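Local coordinates for sensor protein dcuS (Escherichia coli, PDB 3BY8), which acts as a membrane-bound histidine kinase that senses C4-dicarboxylates through this periplasmic domain and phosphorylates the response regulator DcuR, at residues 55-59 and 103-108; 81-86 and 107-111. All coordinates share one frame. Residue numbers count along the deposited sequence, not the author numbering.

Coming from the N terminus, the chain leaves helix 43-53 and enters edge strand 58-63 through residues 55-59, the first half of contact 1. It then runs through a long loop, where residues 81-86 supply the first half of contact 2, and through strand 95-99 before reaching 103-108, which closes contact 1. Residues 107-111, overlapping that segment, close contact 2. The two closures therefore cross: contact 2 opens within the span of contact 1 and ends just beyond it, with Leu107 and Arg108 common to both. Contact 1 reaches over strand 120-129 to join 58-63 with 106-114; contact 2 lays the long loop on 106-114. Both touch the bound (2S)-2-hydroxybutanedioic acid.

Contact 1: 55-59 and 103-108; sequences DLLFI and LAQALR. With LMR ((2S)-2-hydroxybutanedioic acid), chain B.
Residues 55-59 and 103-108 run from loop into strand and approach without a hydrogen bond between them; their nearest CA atoms, those of Leu57 and Ala106, are 7.9 Å apart. Apolar packing does the joining. Leu57 (t, p) puts CD2 4.1 Å from Leu103 CB and 3.8 Å from Ala106 CB, and also touches a carbonyl, Ala104 O, at 3.6 Å, while Phe58 CB meets CD1 of Leu103 (m, t) at 3.6 Å. Leu57 has helical backbone angles (-78°/-41°) and Phe58 extended ones, and both pair with Gly127 of intervening strand 120-129 in a classic beta bulge at the edge of the Cache-domain sheet. The Phe58 ring (chi1 p) has Arg108 CG at its edge, 3.8 Å from CZ, and CZ lies over a face of the Arg108 guanidinium. Around the malate, LMR C3 sits over a Phe58 face, 3.7 Å from CE2. Leu103 N donates to LMR O4B at 2.9 Å; Arg108 NH1 and NH2 reach LMR O2 at 2.9 and 3.3 Å, while Asp85 holds Arg108 NE in a salt bridge.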
# COMPACT_ATOMS: atom_id res chain seq x y z
N ASP A 55 -7.63 4.80 -9.31
CA ASP A 55 -8.90 4.23 -8.85
C ASP A 55 -8.68 3.13 -7.82
O ASP A 55 -9.11 1.98 -7.99
CB ASP A 55 -9.70 3.69 -10.05
CG ASP A 55 -11.20 3.70 -9.79
OD1 ASP A 55 -11.97 3.27 -10.68
OD2 ASP A 55 -11.62 4.14 -8.69
N LEU A 56 -8.03 3.51 -6.73
CA LEU A 56 -7.72 2.58 -5.67
C LEU A 56 -8.39 2.94 -4.35
O LEU A 56 -8.72 4.10 -4.07
CB LEU A 56 -6.19 2.53 -5.49
CG LEU A 56 -5.41 2.14 -6.76
CD1 LEU A 56 -3.93 2.49 -6.58
CD2 LEU A 56 -5.59 0.65 -7.07
N LEU A 57 -8.59 1.94 -3.50
CA LEU A 57 -9.21 2.14 -2.21
C LEU A 57 -8.27 2.76 -1.18
O LEU A 57 -8.66 3.57 -0.36
CB LEU A 57 -9.74 0.80 -1.67
CG LEU A 57 -10.40 0.85 -0.28
CD1 LEU A 57 -11.78 1.54 -0.37
CD2 LEU A 57 -10.58 -0.57 0.27
N PHE A 58 -7.03 2.30 -1.17
CA PHE A 58 -6.08 2.85 -0.22
C PHE A 58 -4.64 2.60 -0.65
O PHE A 58 -4.36 1.67 -1.37
CB PHE A 58 -6.26 2.21 1.17
CG PHE A 58 -5.81 0.76 1.28
CD1 PHE A 58 -4.45 0.42 1.45
CD2 PHE A 58 -6.75 -0.28 1.29
CE1 PHE A 58 -4.06 -0.92 1.64
CE2 PHE A 58 -6.35 -1.63 1.48
CZ PHE A 58 -5.01 -1.94 1.66
N ILE A 59 -3.76 3.51 -0.22
CA ILE A 59 -2.32 3.36 -0.44
C ILE A 59 -1.71 3.65 0.92
O ILE A 59 -1.68 4.78 1.40
CB ILE A 59 -1.76 4.34 -1.49
CG1 ILE A 59 -2.34 4.02 -2.87
CG2 ILE A 59 -0.23 4.21 -1.49
CD1 ILE A 59 -1.73 4.88 -4.00
N LEU A 103 -11.07 -0.19 6.42
CA LEU A 103 -11.83 0.20 5.24
C LEU A 103 -12.63 -0.98 4.73
O LEU A 103 -12.70 -2.01 5.41
CB LEU A 103 -10.86 0.72 4.17
CG LEU A 103 -9.97 1.87 4.65
CD1 LEU A 103 -8.98 2.25 3.55
CD2 LEU A 103 -10.84 3.09 5.02
N ALA A 104 -13.23 -0.86 3.55
CA ALA A 104 -14.02 -1.95 3.00
C ALA A 104 -13.11 -3.14 2.66
O ALA A 104 -11.88 -3.02 2.55
CB ALA A 104 -14.73 -1.49 1.73
N GLN A 105 -13.74 -4.30 2.51
CA GLN A 105 -13.08 -5.54 2.11
C GLN A 105 -12.44 -5.25 0.76
O GLN A 105 -13.06 -4.61 -0.13
CB GLN A 105 -14.10 -6.65 2.02
CG GLN A 105 -14.63 -7.02 3.38
CD GLN A 105 -15.61 -8.15 3.29
OE1 GLN A 105 -15.99 -8.75 4.30
NE2 GLN A 105 -16.03 -8.45 2.07
N ALA A 106 -11.23 -5.77 0.59
CA ALA A 106 -10.45 -5.44 -0.58
C ALA A 106 -9.49 -6.49 -1.07
O ALA A 106 -9.10 -7.39 -0.33
CB ALA A 106 -9.65 -4.18 -0.26
N LEU A 107 -9.12 -6.34 -2.35
CA LEU A 107 -8.09 -7.12 -3.01
C LEU A 107 -6.89 -6.22 -2.71
O LEU A 107 -6.86 -5.03 -3.08
CB LEU A 107 -8.35 -7.19 -4.51
CG LEU A 107 -7.25 -7.88 -5.30
CD1 LEU A 107 -7.05 -9.30 -4.83
CD2 LEU A 107 -7.65 -7.86 -6.78
N ARG A 108 -5.91 -6.78 -2.02
CA ARG A 108 -4.76 -6.02 -1.55
C ARG A 108 -3.45 -6.57 -2.03
O ARG A 108 -3.25 -7.77 -2.08
CB ARG A 108 -4.82 -6.04 -0.02
CG ARG A 108 -6.11 -5.42 0.53
CD ARG A 108 -6.68 -6.14 1.78
NE ARG A 108 -5.75 -6.23 2.91
CZ ARG A 108 -5.76 -5.43 3.97
NH1 ARG A 108 -6.62 -4.43 4.08
NH2 ARG A 108 -4.93 -5.69 4.98
C1 LMR B . -4.55 -0.87 7.00
O1A LMR B . -4.20 0.26 6.76
O1B LMR B . -4.61 -1.27 8.17
C2 LMR B . -5.25 -1.60 5.90
O2 LMR B . -5.84 -2.88 6.39
C3 LMR B . -6.22 -0.71 5.09
C4 LMR B . -7.57 -0.61 5.84
O4A LMR B . -7.63 0.06 6.87
O4B LMR B . -8.56 -1.28 5.42

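Contact 2: 81-86 and 107-111; sequences FKGDDI and LRVFT. With LMR ((2S)-2-hydroxybutanedioic acid), chain B.
Strand residues 107-111 present Arg108 and Phe110 to residues 81-86, which start extended and take helical backbone angles from Asp84 to Ile86; Ile86 and Phe110 have the nearest CA atoms, 6.6 Å apart. Arg108 (chi1 m, chi3 p) makes a two-pronged salt bridge with Asp85 (p): NE to OD2 at 2.7 Å and NH2 to OD1 at 2.9 Å. NH2 has its second good bond to Lys82 O at 3.2 Å and a longer, bent, shared one to LMR O2 at 3.3 Å, whose main Arg108 donor is NH1 at 2.9 Å. The malate hydroxyl donates to Lys82 O, LMR O2 to Lys82 O 2.7 Å, and Lys82 N binds LMR O1B at 2.8 Å. This is one wall of the C4-dicarboxylate pocket of the periplasmic Cache sensor domain. At Gly83 (phi 138°) a CB would clash with Arg108 NH2. LMR C1 lies over the Phe81 ring face, 3.4 Å from CE2. Ile86 CA makes an off-centre CH-pi contact, 4.0 Å from the Phe110 centroid. Asp85 OD1 accepts from Asn99 and Asp85 O from Asn95, both of strand 95-99, Phe81 and Phe110 pack on Ala125 of strand 120-129, and Val109 turns away toward helix 8-25.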
# COMPACT_ATOMS: atom_id res chain seq x y z
N PHE A 81 -0.38 -1.33 11.07
CA PHE A 81 -1.19 -1.84 9.97
C PHE A 81 -2.10 -2.97 10.48
O PHE A 81 -1.70 -3.75 11.35
CB PHE A 81 -0.24 -2.40 8.92
CG PHE A 81 -0.93 -2.81 7.64
CD1 PHE A 81 -1.38 -4.11 7.46
CD2 PHE A 81 -1.15 -1.88 6.62
CE1 PHE A 81 -2.05 -4.49 6.30
CE2 PHE A 81 -1.82 -2.25 5.45
CZ PHE A 81 -2.27 -3.53 5.28
N LYS A 82 -3.31 -3.05 9.95
CA LYS A 82 -4.22 -4.12 10.31
C LYS A 82 -4.37 -5.09 9.14
O LYS A 82 -4.82 -4.70 8.07
CB LYS A 82 -5.61 -3.57 10.70
CG LYS A 82 -6.58 -4.70 11.04
CD LYS A 82 -7.99 -4.21 11.30
CE LYS A 82 -8.16 -3.70 12.71
NZ LYS A 82 -9.60 -3.38 12.96
N GLY A 83 -3.97 -6.34 9.35
CA GLY A 83 -4.05 -7.35 8.32
C GLY A 83 -2.80 -8.20 8.30
O GLY A 83 -1.68 -7.66 8.17
N ASP A 84 -2.96 -9.52 8.41
CA ASP A 84 -1.79 -10.39 8.40
C ASP A 84 -1.16 -10.53 7.02
O ASP A 84 -0.05 -11.08 6.86
CB ASP A 84 -2.15 -11.77 8.95
CG ASP A 84 -2.38 -11.74 10.45
OD1 ASP A 84 -1.88 -10.79 11.12
OD2 ASP A 84 -3.05 -12.67 10.95
N ASP A 85 -1.84 -9.99 6.01
CA ASP A 85 -1.30 -10.09 4.67
C ASP A 85 -0.07 -9.23 4.41
O ASP A 85 0.63 -9.45 3.43
CB ASP A 85 -2.38 -9.90 3.58
CG ASP A 85 -3.39 -8.76 3.86
OD1 ASP A 85 -3.60 -8.31 5.00
OD2 ASP A 85 -4.02 -8.35 2.87
N ILE A 86 0.24 -8.32 5.33
CA ILE A 86 1.46 -7.53 5.20
C ILE A 86 2.69 -8.33 5.65
O ILE A 86 3.83 -8.00 5.29
CB ILE A 86 1.39 -6.23 6.05
CG1 ILE A 86 2.53 -5.29 5.66
CG2 ILE A 86 1.45 -6.57 7.56
CD1 ILE A 86 2.36 -3.86 6.17
N LEU A 107 -9.12 -6.34 -2.35
CA LEU A 107 -8.09 -7.12 -3.01
C LEU A 107 -6.89 -6.22 -2.71
O LEU A 107 -6.86 -5.03 -3.08
CB LEU A 107 -8.35 -7.19 -4.51
CG LEU A 107 -7.25 -7.88 -5.30
CD1 LEU A 107 -7.05 -9.30 -4.83
CD2 LEU A 107 -7.65 -7.86 -6.78
N ARG A 108 -5.91 -6.78 -2.02
CA ARG A 108 -4.76 -6.02 -1.55
C ARG A 108 -3.45 -6.57 -2.03
O ARG A 108 -3.25 -7.77 -2.08
CB ARG A 108 -4.82 -6.04 -0.02
CG ARG A 108 -6.11 -5.42 0.53
CD ARG A 108 -6.68 -6.14 1.78
NE ARG A 108 -5.75 -6.23 2.91
CZ ARG A 108 -5.76 -5.43 3.97
NH1 ARG A 108 -6.62 -4.43 4.08
NH2 ARG A 108 -4.93 -5.69 4.98
N VAL A 109 -2.54 -5.67 -2.37
CA VAL A 109 -1.21 -6.04 -2.82
C VAL A 109 -0.15 -5.32 -1.98
O VAL A 109 -0.38 -4.23 -1.41
CB VAL A 109 -0.99 -5.73 -4.35
CG1 VAL A 109 -2.12 -6.40 -5.15
CG2 VAL A 109 -0.93 -4.22 -4.63
N PHE A 110 1.02 -5.95 -1.95
CA PHE A 110 2.09 -5.45 -1.08
C PHE A 110 3.43 -5.63 -1.74
O PHE A 110 3.69 -6.66 -2.36
CB PHE A 110 2.15 -6.29 0.24
CG PHE A 110 0.89 -6.28 1.03
CD1 PHE A 110 -0.19 -7.09 0.66
CD2 PHE A 110 0.76 -5.46 2.16
CE1 PHE A 110 -1.38 -7.07 1.41
CE2 PHE A 110 -0.41 -5.45 2.90
CZ PHE A 110 -1.49 -6.26 2.53
N THR A 111 4.30 -4.63 -1.60
CA THR A 111 5.65 -4.75 -2.13
C THR A 111 6.64 -4.07 -1.16
O THR A 111 6.31 -3.07 -0.52
CB THR A 111 5.75 -4.16 -3.58
OG1 THR A 111 6.92 -4.68 -4.23
CG2 THR A 111 5.84 -2.62 -3.56
C1 LMR B . -4.55 -0.87 7.00
O1A LMR B . -4.20 0.26 6.76
O1B LMR B . -4.61 -1.27 8.17
C2 LMR B . -5.25 -1.60 5.90
O2 LMR B . -5.84 -2.88 6.39
C3 LMR B . -6.22 -0.71 5.09
C4 LMR B . -7.57 -0.61 5.84
O4A LMR B . -7.63 0.06 6.87
O4B LMR B . -8.56 -1.28 5.42